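Long-range contacts in translation initiation factor 6 (Methanocaldococcus jannaschii, PDB 1G61), which binds to the 50S ribosomal subunit and prevents it from joining the 30S subunit to form the 70S initiation complex: residues E98-K103 with K125-D130; G69-K74 with K129-S134; A118-E123 with V139-I144. All blocks are in the same frame, centred on the assembly; numbering follows the deposited sequence.

Contact 1: E98-K103 with K125-D130; sequences EIIKSK and KDFKKD
The ring of Phe127 lies against the side chain of Ile100, the backbone of Lys101 and CA and CB of Ser102, and Phe127 has the largest share, 82 Å², of the 259 Å² buried here. Ser102 CB stands over one face in a CH-pi contact, 4.2 Å from the ring centroid, while Ser102 OG is held by the carbonyl of Asn104. Ring atom CZ also meets the carbonyl oxygen of Lys101 at 3.6 Å, an oblique approach; Lys101 is the centre of an inverse gamma turn.

Phe127 is the N-cap residue of helix 128-135, so the contact joins the start of this helix to strand 96-100 and the turn after it. That strand is an outer one of a three-stranded mixed sheet, and the helix connects strands 117-120 and 138-141 of a beta-alpha-beta unit. Ile100 and Phe127 run alongside each other in opposite senses, with Ile100 CG2 3.8 Å from CD2 of the ring. The other branch of Ile100 serves the next helical turn, where its CD1 packs 3.7 Å from CB of Asp130.

Asp130 also faces Glu98, whose bend at chi2 (69°) carries CD toward the helix. The two side chains meet nearly perpendicularly, with their carboxylate planes 64° apart, and OE2 of Glu98 comes within 3.6 Å of OD2 of Asp130. Such a pair of like charges would probably favour proton uptake by one of them. A water probably eases this repulsion: it donates to Asp130 OD2 at 2.7 Å and to the carbonyl oxygen of Ile99, and accepts from Lys101 N.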
loop_
_atom_site.group_PDB
_atom_site.type_symbol
_atom_site.label_atom_id
_atom_site.label_comp_id
_atom_site.label_asym_id
_atom_site.label_seq_id
_atom_site.Cartn_x
_atom_site.Cartn_y
_atom_site.Cartn_z
ATOM N N GLU A 98 11.259 10.664 -2.253
ATOM C CA GLU A 98 12.336 10.148 -3.120
ATOM C C GLU A 98 11.769 9.716 -4.447
ATOM O O GLU A 98 10.793 8.927 -4.464
ATOM C CB GLU A 98 13.033 8.981 -2.407
ATOM C CG GLU A 98 13.961 8.171 -3.276
ATOM C CD GLU A 98 15.219 8.868 -3.733
ATOM O OE1 GLU A 98 15.432 10.049 -3.366
ATOM O OE2 GLU A 98 16.029 8.243 -4.463
ATOM N N ILE A 99 12.308 10.206 -5.567
ATOM C CA ILE A 99 11.922 9.712 -6.884
ATOM C C ILE A 99 12.826 8.519 -7.199
ATOM O O ILE A 99 14.069 8.628 -7.236
ATOM C CB ILE A 99 12.047 10.822 -7.939
ATOM C CG1 ILE A 99 11.117 12.011 -7.589
ATOM C CG2 ILE A 99 11.813 10.230 -9.329
ATOM C CD1 ILE A 99 11.269 13.214 -8.506
ATOM N N ILE A 100 12.177 7.372 -7.402
ATOM C CA ILE A 100 12.848 6.129 -7.804
ATOM C C ILE A 100 12.790 6.086 -9.327
ATOM O O ILE A 100 11.704 5.949 -9.910
ATOM C CB ILE A 100 12.138 4.918 -7.185
ATOM C CG1 ILE A 100 12.173 4.926 -5.646
ATOM C CG2 ILE A 100 12.723 3.639 -7.776
ATOM C CD1 ILE A 100 13.568 4.841 -5.038
ATOM N N LYS A 101 13.972 6.267 -9.937
ATOM C CA LYS A 101 14.003 6.468 -11.377
ATOM C C LYS A 101 14.062 5.184 -12.164
ATOM O O LYS A 101 14.800 4.995 -13.139
ATOM C CB LYS A 101 15.221 7.350 -11.721
ATOM C CG LYS A 101 15.096 8.735 -11.113
ATOM C CD LYS A 101 16.306 9.613 -11.393
ATOM C CE LYS A 101 16.249 10.928 -10.634
ATOM N NZ LYS A 101 17.502 11.742 -10.817
ATOM N N SER A 102 13.246 4.225 -11.775
ATOM C CA SER A 102 13.171 2.959 -12.487
ATOM C C SER A 102 12.398 3.047 -13.795
ATOM O O SER A 102 11.460 3.849 -13.929
ATOM C CB SER A 102 12.506 1.940 -11.515
ATOM O OG SER A 102 11.282 2.489 -10.955
ATOM N N LYS A 103 12.761 2.178 -14.766
ATOM C CA LYS A 103 11.999 2.132 -16.005
ATOM C C LYS A 103 10.586 1.624 -15.770
ATOM O O LYS A 103 9.671 2.034 -16.466
ATOM C CB LYS A 103 12.728 1.285 -17.047
ATOM C CG LYS A 103 13.982 1.935 -17.646
ATOM C CD LYS A 103 14.741 1.020 -18.586
ATOM C CE LYS A 103 15.957 1.640 -19.278
ATOM N NZ LYS A 103 15.436 2.542 -20.349
ATOM N N LYS A 125 16.233 -4.266 -7.947
ATOM C CA LYS A 125 17.448 -4.489 -7.140
ATOM C C LYS A 125 18.411 -3.316 -7.170
ATOM O O LYS A 125 19.028 -2.991 -6.128
ATOM C CB LYS A 125 18.142 -5.796 -7.597
ATOM C CG LYS A 125 19.575 -5.880 -7.052
ATOM C CD LYS A 125 20.154 -7.274 -7.353
ATOM C CE LYS A 125 21.531 -7.386 -6.733
ATOM N NZ LYS A 125 22.163 -6.043 -6.558
ATOM N N ASP A 126 18.586 -2.649 -8.309
ATOM C CA ASP A 126 19.619 -1.602 -8.346
ATOM C C ASP A 126 19.177 -0.339 -7.610
ATOM O O ASP A 126 19.971 0.588 -7.428
ATOM C CB ASP A 126 20.014 -1.293 -9.789
ATOM C CG ASP A 126 20.677 -2.471 -10.470
ATOM O OD1 ASP A 126 21.382 -3.256 -9.776
ATOM O OD2 ASP A 126 20.516 -2.608 -11.681
ATOM N N PHE A 127 17.935 -0.254 -7.163
ATOM C CA PHE A 127 17.371 0.867 -6.426
ATOM C C PHE A 127 17.267 0.540 -4.931
ATOM O O PHE A 127 16.711 1.344 -4.164
ATOM C CB PHE A 127 15.990 1.303 -6.959
ATOM C CG PHE A 127 16.147 1.822 -8.390
ATOM C CD1 PHE A 127 16.041 0.956 -9.482
ATOM C CD2 PHE A 127 16.430 3.159 -8.629
ATOM C CE1 PHE A 127 16.213 1.448 -10.764
ATOM C CE2 PHE A 127 16.601 3.648 -9.912
ATOM C CZ PHE A 127 16.534 2.771 -10.965
ATOM N N LYS A 128 17.835 -0.579 -4.523
ATOM C CA LYS A 128 17.689 -0.963 -3.126
ATOM C C LYS A 128 18.194 0.103 -2.158
ATOM O O LYS A 128 17.507 0.386 -1.169
ATOM C CB LYS A 128 18.438 -2.301 -2.931
ATOM C CG LYS A 128 18.356 -2.804 -1.492
ATOM C CD LYS A 128 18.913 -4.224 -1.451
ATOM C CE LYS A 128 18.614 -4.960 -0.168
ATOM N NZ LYS A 128 19.570 -4.480 0.860
ATOM N N LYS A 129 19.366 0.694 -2.380
ATOM C CA LYS A 129 19.867 1.696 -1.441
ATOM C C LYS A 129 18.938 2.897 -1.392
ATOM O O LYS A 129 18.680 3.433 -0.283
ATOM C CB LYS A 129 21.281 2.147 -1.848
ATOM C CG LYS A 129 21.882 3.090 -0.774
ATOM C CD LYS A 129 23.388 3.196 -1.001
ATOM C CE LYS A 129 24.002 4.338 -0.201
ATOM N NZ LYS A 129 23.336 4.547 1.122
ATOM N N ASP A 130 18.469 3.381 -2.550
ATOM C CA ASP A 130 17.542 4.523 -2.528
ATOM C C ASP A 130 16.281 4.232 -1.708
ATOM O O ASP A 130 15.739 5.088 -1.016
ATOM C CB ASP A 130 17.121 4.805 -3.978
ATOM C CG ASP A 130 18.122 5.545 -4.806
ATOM O OD1 ASP A 130 19.116 6.119 -4.274
ATOM O OD2 ASP A 130 17.904 5.599 -6.059
HETATM O O HOH W 1 16.180 6.757 -7.749
#

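Contact 2: G69-K74 with K129-S134; sequences GLLLPK and KDIEDS
Leu71 and Gly69 of the strand meet Ser134 and Ile131 of the helix where helix 128-135 packs on the three-stranded mixed sheet in which strand 69-73 is the middle strand. Strand and helix run roughly antiparallel, their N-to-C directions 146° apart, and the axes approach to 8.5 Å. All the residues that touch are buried, and no hydrogen bond spans the two segments, so the helix is seated on the sheet here by packing.

The apolar part belongs to Leu71, whose two methyls are shared between successive turns of the helix. A chi1 of -50° sets its CG anti to the carbonyl carbon and on the helix side of CB. From there CD1 lies 4.1 Å from CG1 of Ile131, and the two side chains stand nearly perpendicular. CD2 instead reaches Ser134, resting 3.6 Å from its CB. Beyond this pair, Ile131 also touches Ile100 of the neighbouring strand and Val139 of strand 138-141, bridging the two sheets.

The polar group in the interface is the hydroxyl of Ser134, set anti to the backbone N (chi1 168°). Although buried against Leu71, with OG 3.3 Å from CD2, it is hydrogen-bonded to the carbonyl of Asn96, at the start of strand 96-100.

The closest backbone approach is at Gly69, whose lack of a side chain admits the helix: a CB would clash with the carbonyl oxygen of Ser134, which instead receives a CA-H...O contact from Gly69 CA at 3.3 Å.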
loop_
_atom_site.group_PDB
_atom_site.type_symbol
_atom_site.label_atom_id
_atom_site.label_comp_id
_atom_site.label_asym_id
_atom_site.label_seq_id
_atom_site.Cartn_x
_atom_site.Cartn_y
_atom_site.Cartn_z
ATOM N N GLY A 69 9.123 7.652 4.646
ATOM C CA GLY A 69 9.450 8.026 3.286
ATOM C C GLY A 69 8.260 7.899 2.369
ATOM O O GLY A 69 7.260 7.204 2.671
ATOM N N LEU A 70 8.358 8.553 1.226
ATOM C CA LEU A 70 7.362 8.482 0.151
ATOM C C LEU A 70 8.126 8.295 -1.140
ATOM O O LEU A 70 8.964 9.160 -1.463
ATOM C CB LEU A 70 6.526 9.777 0.103
ATOM C CG LEU A 70 5.584 9.919 -1.142
ATOM C CD1 LEU A 70 4.526 8.853 -1.160
ATOM C CD2 LEU A 70 5.015 11.320 -1.171
ATOM N N LEU A 71 7.826 7.221 -1.852
ATOM C CA LEU A 71 8.529 6.928 -3.117
ATOM C C LEU A 71 7.620 7.281 -4.303
ATOM O O LEU A 71 6.451 6.865 -4.336
ATOM C CB LEU A 71 8.898 5.457 -3.220
ATOM C CG LEU A 71 9.619 4.847 -2.036
ATOM C CD1 LEU A 71 9.949 3.374 -2.316
ATOM C CD2 LEU A 71 10.898 5.614 -1.742
ATOM N N LEU A 72 8.174 8.002 -5.262
ATOM C CA LEU A 72 7.403 8.435 -6.434
ATOM C C LEU A 72 8.156 7.969 -7.675
ATOM O O LEU A 72 9.389 7.931 -7.677
ATOM C CB LEU A 72 7.271 9.944 -6.398
ATOM C CG LEU A 72 6.410 10.476 -5.253
ATOM C CD1 LEU A 72 6.613 11.987 -5.108
ATOM C CD2 LEU A 72 4.940 10.147 -5.487
ATOM N N PRO A 73 7.437 7.674 -8.759
ATOM C CA PRO A 73 8.065 7.253 -10.008
ATOM C C PRO A 73 8.573 8.455 -10.786
ATOM O O PRO A 73 8.229 9.635 -10.526
ATOM C CB PRO A 73 6.887 6.568 -10.733
ATOM C CG PRO A 73 5.699 7.419 -10.358
ATOM C CD PRO A 73 5.955 7.691 -8.873
ATOM N N LYS A 74 9.410 8.141 -11.814
ATOM C CA LYS A 74 10.053 9.215 -12.561
ATOM C C LYS A 74 9.044 10.063 -13.329
ATOM O O LYS A 74 9.390 11.174 -13.755
ATOM C CB LYS A 74 11.115 8.637 -13.514
ATOM C CG LYS A 74 10.517 7.746 -14.606
ATOM C CD LYS A 74 11.625 7.126 -15.451
ATOM C CE LYS A 74 11.053 6.139 -16.460
ATOM N NZ LYS A 74 11.999 5.878 -17.583
ATOM N N LYS A 129 19.366 0.694 -2.380
ATOM C CA LYS A 129 19.867 1.696 -1.441
ATOM C C LYS A 129 18.938 2.897 -1.392
ATOM O O LYS A 129 18.680 3.433 -0.283
ATOM C CB LYS A 129 21.281 2.147 -1.848
ATOM C CG LYS A 129 21.882 3.090 -0.774
ATOM C CD LYS A 129 23.388 3.196 -1.001
ATOM C CE LYS A 129 24.002 4.338 -0.201
ATOM N NZ LYS A 129 23.336 4.547 1.122
ATOM N N ASP A 130 18.469 3.381 -2.550
ATOM C CA ASP A 130 17.542 4.523 -2.528
ATOM C C ASP A 130 16.281 4.232 -1.708
ATOM O O ASP A 130 15.739 5.088 -1.016
ATOM C CB ASP A 130 17.121 4.805 -3.978
ATOM C CG ASP A 130 18.122 5.545 -4.806
ATOM O OD1 ASP A 130 19.116 6.119 -4.274
ATOM O OD2 ASP A 130 17.904 5.599 -6.059
ATOM N N ILE A 131 15.780 3.001 -1.851
ATOM C CA ILE A 131 14.553 2.577 -1.170
ATOM C C ILE A 131 14.858 2.464 0.303
ATOM O O ILE A 131 14.108 2.958 1.154
ATOM C CB ILE A 131 14.035 1.288 -1.785
ATOM C CG1 ILE A 131 13.559 1.554 -3.225
ATOM C CG2 ILE A 131 12.901 0.666 -0.996
ATOM C CD1 ILE A 131 13.305 0.224 -3.988
ATOM N N GLU A 132 15.990 1.842 0.683
ATOM C CA GLU A 132 16.353 1.778 2.103
ATOM C C GLU A 132 16.497 3.133 2.751
ATOM O O GLU A 132 16.054 3.354 3.884
ATOM C CB GLU A 132 17.748 1.104 2.234
ATOM C CG GLU A 132 17.770 -0.375 2.032
ATOM C CD GLU A 132 19.150 -0.959 1.791
ATOM O OE1 GLU A 132 20.160 -0.289 1.385
ATOM O OE2 GLU A 132 19.237 -2.170 2.013
ATOM N N ASP A 133 17.154 4.053 2.041
ATOM C CA ASP A 133 17.412 5.374 2.636
ATOM C C ASP A 133 16.130 6.163 2.812
ATOM O O ASP A 133 16.056 6.934 3.803
ATOM C CB ASP A 133 18.427 6.131 1.785
ATOM C CG ASP A 133 19.850 5.548 1.920
ATOM O OD1 ASP A 133 20.075 4.638 2.759
ATOM O OD2 ASP A 133 20.707 6.003 1.163
ATOM N N SER A 134 15.146 6.012 1.926
ATOM C CA SER A 134 13.917 6.757 2.016
ATOM C C SER A 134 12.961 6.116 3.026
ATOM O O SER A 134 12.441 6.791 3.907
ATOM C CB SER A 134 13.222 6.855 0.641
ATOM O OG SER A 134 11.898 7.360 0.843
#

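Contact 3: A118-E123 with V139-I144; sequences ALISPE and VEIGTI
Ile120 lies nearly perpendicular to Val139 and slants across Ile141. Its CG2 rests 3.8 Å from CG1 of Val139, its CG1 lies at the same distance from CG1 of Ile141, and its CD1 reaches both. The chi1 of 71° puts CG1 of Ile120 between the backbone N and the carbonyl carbon, on the side of Ile141. On this face Ala118 CB also meets Val139 CG2, and helix 128-135 covers the group through Ile131 and Leu135.

Leu119 points to the other face, where Leu175 and Leu178 of helix 169-179 pack on it. With CG anti to the backbone N (chi1 -172°), its two methyls reach different parts of the partner segment: CD1 lies 3.5 Å from the carbonyl oxygen of Glu140 and also touches Gly142 N, while CD2 packs 3.9 Å from CD1 of Ile144 in the loop beyond the strand. An alanine at Leu119 would probably leave a gap beside Ile144 and the helix 169-179 leucines, giving Ile144 CD1 more room to move.

Strands 117-120 and 138-141 are parallel neighbours, the two strands of a beta-alpha-beta crossover connected by helix 128-135. Residues 118 to 120 pair in register with 139 to 141. Glu140 N donates to Ala118 O, Ile120 N to Glu140 O, and Gly142 N to Ile120 O, at 2.9 Å.

Past the paired strands, Pro122 lies obliquely against Ile141, its CG 3.8 Å from CG2 of the isoleucine. The ring's CD comes 3.5 Å from Gly142 O. Just before it, Ser121 OG accepts from Glu123 N in an ST turn.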
loop_
_atom_site.group_PDB
_atom_site.type_symbol
_atom_site.label_atom_id
_atom_site.label_comp_id
_atom_site.label_asym_id
_atom_site.label_seq_id
_atom_site.Cartn_x
_atom_site.Cartn_y
_atom_site.Cartn_z
ATOM N N ALA A 118 10.622 -3.877 4.437
ATOM C CA ALA A 118 10.100 -3.771 3.062
ATOM C C ALA A 118 10.631 -4.904 2.219
ATOM O O ALA A 118 11.790 -5.341 2.370
ATOM C CB ALA A 118 10.515 -2.401 2.474
ATOM N N LEU A 119 9.759 -5.352 1.302
ATOM C CA LEU A 119 10.106 -6.347 0.298
ATOM C C LEU A 119 10.004 -5.658 -1.074
ATOM O O LEU A 119 9.056 -4.919 -1.343
ATOM C CB LEU A 119 9.144 -7.533 0.359
ATOM C CG LEU A 119 9.490 -8.739 -0.505
ATOM C CD1 LEU A 119 10.754 -9.451 0.008
ATOM C CD2 LEU A 119 8.316 -9.724 -0.525
ATOM N N ILE A 120 10.976 -5.913 -1.968
ATOM C CA ILE A 120 10.966 -5.279 -3.285
ATOM C C ILE A 120 11.199 -6.346 -4.340
ATOM O O ILE A 120 11.964 -7.315 -4.169
ATOM C CB ILE A 120 12.025 -4.150 -3.410
ATOM C CG1 ILE A 120 13.469 -4.682 -3.463
ATOM C CG2 ILE A 120 11.831 -3.110 -2.321
ATOM C CD1 ILE A 120 14.519 -3.614 -3.732
ATOM N N SER A 121 10.543 -6.099 -5.491
ATOM C CA SER A 121 10.756 -6.958 -6.656
ATOM C C SER A 121 12.224 -7.017 -7.027
ATOM O O SER A 121 12.935 -5.996 -6.983
ATOM C CB SER A 121 9.994 -6.348 -7.852
ATOM O OG SER A 121 10.383 -7.018 -9.042
ATOM N N PRO A 122 12.712 -8.185 -7.477
ATOM C CA PRO A 122 14.074 -8.244 -8.011
ATOM C C PRO A 122 14.284 -7.241 -9.138
ATOM O O PRO A 122 15.441 -6.802 -9.340
ATOM C CB PRO A 122 14.160 -9.686 -8.584
ATOM C CG PRO A 122 13.186 -10.460 -7.733
ATOM C CD PRO A 122 12.041 -9.490 -7.540
ATOM N N GLU A 123 13.277 -6.840 -9.898
ATOM C CA GLU A 123 13.459 -5.841 -10.962
ATOM C C GLU A 123 14.014 -4.532 -10.406
ATOM O O GLU A 123 14.669 -3.816 -11.181
ATOM C CB GLU A 123 12.126 -5.556 -11.651
ATOM C CG GLU A 123 12.224 -4.752 -12.932
ATOM C CD GLU A 123 10.935 -4.631 -13.701
ATOM O OE1 GLU A 123 9.894 -5.092 -13.207
ATOM O OE2 GLU A 123 10.959 -4.029 -14.786
ATOM N N VAL A 139 15.380 -3.632 3.952
ATOM C CA VAL A 139 14.805 -3.990 2.636
ATOM C C VAL A 139 15.366 -5.315 2.186
ATOM O O VAL A 139 16.580 -5.534 2.273
ATOM C CB VAL A 139 15.147 -2.898 1.590
ATOM C CG1 VAL A 139 14.687 -3.325 0.197
ATOM C CG2 VAL A 139 14.476 -1.576 2.003
ATOM N N GLU A 140 14.501 -6.233 1.756
ATOM C CA GLU A 140 14.948 -7.477 1.139
ATOM C C GLU A 140 14.316 -7.602 -0.245
ATOM O O GLU A 140 13.235 -7.037 -0.508
ATOM C CB GLU A 140 14.513 -8.699 1.981
ATOM C CG GLU A 140 15.094 -8.663 3.387
ATOM C CD GLU A 140 16.603 -8.649 3.421
ATOM O OE1 GLU A 140 17.269 -9.052 2.432
ATOM O OE2 GLU A 140 17.193 -8.246 4.455
ATOM N N ILE A 141 14.969 -8.343 -1.130
ATOM C CA ILE A 141 14.473 -8.573 -2.482
ATOM C C ILE A 141 13.750 -9.899 -2.493
ATOM O O ILE A 141 14.250 -10.894 -1.909
ATOM C CB ILE A 141 15.672 -8.563 -3.458
ATOM C CG1 ILE A 141 16.305 -7.163 -3.581
ATOM C CG2 ILE A 141 15.248 -9.164 -4.775
ATOM C CD1 ILE A 141 17.723 -7.136 -4.133
ATOM N N GLY A 142 12.600 -9.984 -3.174
ATOM C CA GLY A 142 11.998 -11.325 -3.292
ATOM C C GLY A 142 10.662 -11.228 -3.985
ATOM O O GLY A 142 10.332 -10.183 -4.605
ATOM N N THR A 143 9.905 -12.313 -3.884
ATOM C CA THR A 143 8.620 -12.488 -4.566
ATOM C C THR A 143 7.544 -12.848 -3.547
ATOM O O THR A 143 7.881 -13.064 -2.383
ATOM C CB THR A 143 8.727 -13.593 -5.631
ATOM O OG1 THR A 143 9.271 -14.771 -5.009
ATOM C CG2 THR A 143 9.746 -13.211 -6.705
ATOM N N ILE A 144 6.297 -12.923 -3.985
ATOM C CA ILE A 144 5.176 -13.411 -3.192
ATOM C C ILE A 144 4.452 -14.441 -4.027
ATOM O O ILE A 144 3.971 -14.063 -5.105
ATOM C CB ILE A 144 4.203 -12.271 -2.769
ATOM C CG1 ILE A 144 4.856 -11.236 -1.885
ATOM C CG2 ILE A 144 2.925 -12.872 -2.151
ATOM C CD1 ILE A 144 4.868 -11.573 -0.426
#

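Overall arrangement
Helix 128-135 ties the three contacts together. Contacts 1 and 2, their centres 6 Å apart, share Lys129 and Asp130 and lodge successive turns of the helix on neighbouring strands, 96-100 and 69-73, which are themselves joined by backbone bonds such as Ile100 N to Leu72 O (2.9 Å). Contact 3 pairs the strands before and after the helix in the chain; its centre lies 12 Å from that of contact 1 and 14 Å from that of contact 2. The helix is thus packed between two three-stranded sheets, with Ile131 CD1 4.0 Å from Ile120 CG2 and Lys128 CE 3.2 Å from Val139 O.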